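PDB 3EGL: DegV family protein from Corynebacterium glutamicum, which binds long-chain fatty acids such as palmitate and may play a role in lipid transport or fatty acid metabolism. Local coordinates for residues R56-R60 with G61-G65. Sequence-based numbering, arbitrary orientation.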
loop_
_atom_site.group_PDB
_atom_site.type_symbol
_atom_site.label_atom_id
_atom_site.label_comp_id
_atom_site.label_asym_id
_atom_site.label_seq_id
_atom_site.Cartn_x
_atom_site.Cartn_y
_atom_site.Cartn_z
ATOM N N ARG A 56 -17.112 14.274 -5.880
ATOM C CA ARG A 56 -16.362 15.130 -6.782
ATOM C C ARG A 56 -15.767 14.349 -7.999
ATOM O O ARG A 56 -15.820 14.825 -9.164
ATOM C CB ARG A 56 -15.388 16.026 -6.009
ATOM C CG ARG A 56 -14.111 16.202 -6.702
ATOM C CD ARG A 56 -13.327 17.495 -6.407
ATOM N NE ARG A 56 -13.618 18.264 -5.193
ATOM C CZ ARG A 56 -13.910 19.569 -5.228
ATOM N NH1 ARG A 56 -13.970 20.228 -6.393
ATOM N NH2 ARG A 56 -14.141 20.223 -4.109
ATOM N N GLN A 57 -15.307 13.127 -7.756
ATOM C CA GLN A 57 -14.825 12.286 -8.859
ATOM C C GLN A 57 -15.967 11.763 -9.760
ATOM O O GLN A 57 -15.785 11.656 -10.970
ATOM C CB GLN A 57 -13.904 11.146 -8.371
ATOM C CG GLN A 57 -12.524 11.612 -7.813
ATOM C CD GLN A 57 -11.954 12.777 -8.606
ATOM O OE1 GLN A 57 -11.663 13.817 -8.044
ATOM N NE2 GLN A 57 -11.850 12.627 -9.919
ATOM N N LEU A 58 -17.128 11.467 -9.176
ATOM C CA LEU A 58 -18.310 11.143 -9.931
ATOM C C LEU A 58 -18.718 12.276 -10.839
ATOM O O LEU A 58 -18.961 12.053 -12.018
ATOM C CB LEU A 58 -19.493 10.784 -9.038
ATOM C CG LEU A 58 -19.460 9.377 -8.456
ATOM C CD1 LEU A 58 -20.505 9.268 -7.351
ATOM C CD2 LEU A 58 -19.709 8.295 -9.570
ATOM N N GLU A 59 -18.781 13.489 -10.305
ATOM C CA GLU A 59 -19.121 14.640 -11.123
ATOM C C GLU A 59 -18.143 14.777 -12.296
ATOM O O GLU A 59 -18.557 14.994 -13.435
ATOM C CB GLU A 59 -19.174 15.928 -10.295
ATOM C CG GLU A 59 -19.546 17.137 -11.083
ATOM C CD GLU A 59 -20.989 17.096 -11.650
ATOM O OE1 GLU A 59 -21.833 16.312 -11.157
ATOM O OE2 GLU A 59 -21.295 17.890 -12.570
ATOM N N ARG A 60 -16.862 14.612 -12.018
ATOM C CA ARG A 60 -15.818 14.819 -13.017
ATOM C C ARG A 60 -15.862 13.725 -14.095
ATOM O O ARG A 60 -15.668 14.013 -15.253
ATOM C CB ARG A 60 -14.437 14.885 -12.349
ATOM C CG ARG A 60 -13.301 15.285 -13.265
ATOM C CD ARG A 60 -11.980 15.402 -12.497
ATOM N NE ARG A 60 -12.019 16.506 -11.546
ATOM C CZ ARG A 60 -11.113 16.734 -10.584
ATOM N NH1 ARG A 60 -11.266 17.778 -9.777
ATOM N NH2 ARG A 60 -10.069 15.919 -10.409
ATOM N N GLY A 61 -16.156 12.487 -13.723
ATOM C CA GLY A 61 -16.211 11.403 -14.698
ATOM C C GLY A 61 -17.582 11.185 -15.301
ATOM O O GLY A 61 -17.867 10.106 -15.825
ATOM N N GLY A 62 -18.448 12.200 -15.228
ATOM C CA GLY A 62 -19.844 12.081 -15.670
ATOM C C GLY A 62 -20.593 10.882 -15.101
ATOM O O GLY A 62 -21.448 10.307 -15.771
ATOM N N ASP A 63 -20.279 10.494 -13.866
ATOM C CA ASP A 63 -20.965 9.365 -13.185
ATOM C C ASP A 63 -20.881 8.032 -13.930
ATOM O O ASP A 63 -21.862 7.288 -13.995
ATOM C CB ASP A 63 -22.438 9.706 -12.878
ATOM C CG ASP A 63 -22.605 10.448 -11.531
ATOM O OD1 ASP A 63 -22.891 9.759 -10.505
ATOM O OD2 ASP A 63 -22.434 11.702 -11.503
ATOM N N ASP A 64 -19.721 7.737 -14.500
ATOM C CA ASP A 64 -19.493 6.429 -15.105
ATOM C C ASP A 64 -18.696 5.494 -14.183
ATOM O O ASP A 64 -18.331 4.384 -14.575
ATOM C CB ASP A 64 -18.814 6.587 -16.472
ATOM C CG ASP A 64 -19.724 7.271 -17.490
ATOM O OD1 ASP A 64 -20.962 7.098 -17.409
ATOM O OD2 ASP A 64 -19.203 7.987 -18.367
ATOM N N GLY A 65 -18.452 5.933 -12.953
ATOM C CA GLY A 65 -18.009 5.014 -11.953
ATOM C C GLY A 65 -16.724 5.421 -11.291
ATOM O O GLY A 65 -15.836 6.026 -11.920
#
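The carboxylate of Asp63 lies against Leu58, with the two side chains crossing at about a right angle. OD1 of Asp63 does most of the touching, 3.6 Å from CD2 of Leu58 and a little farther from its CB, a van der Waals contact between an oxygen and aliphatic carbons. The other oxygen, OD2 of Asp63, is 3.5 Å from Leu58 O; both atoms are acceptors, so this is proximity and not a bond. With CG of Leu58 anti to its own carbonyl carbon (chi1 -78°), the branch is carried past the carboxylate, and CD2 also comes within 4.0 Å of Asp63 CA. The guanidinium of Arg60 has one corner of the Gln57 amide group above one face, near its rim. The Arg60 chain starts out extended, CG anti to the backbone N (chi1 -172°), and its bend at chi3 sets how the guanidinium is turned beside Gln57.

Backbone bonds identify the turn as a Schellman motif ending helix 47-60. Asp63 N donates to Leu58 O at 2.8 Å with an N-H...O angle of 152°, the 6→1 bond of the motif; Gly62 N reaches Glu59 O at 3.3 Å, its weak 5→2 partner. Gly62 is the C-prime residue, and its positive phi is a conformation that glycine adopts readily. One last helical bond, from Gly61 N to Gln57 O at 2.9 Å, precedes the reversal. Near the turn, Glu59 OE1 and Asp63 OD2 are 4.7 Å apart, a pair of like charges that would probably disfavour each other modestly. Leu58, from the helix, packs on Val66 of strand 66-69 and on Phe89 and Ser93 in loops. Beyond the turn, Asp64 OD2 accepts a hydrogen bond from Met4 N, and the backbone of Gly65 is hydrogen-bonded to that of Arg7.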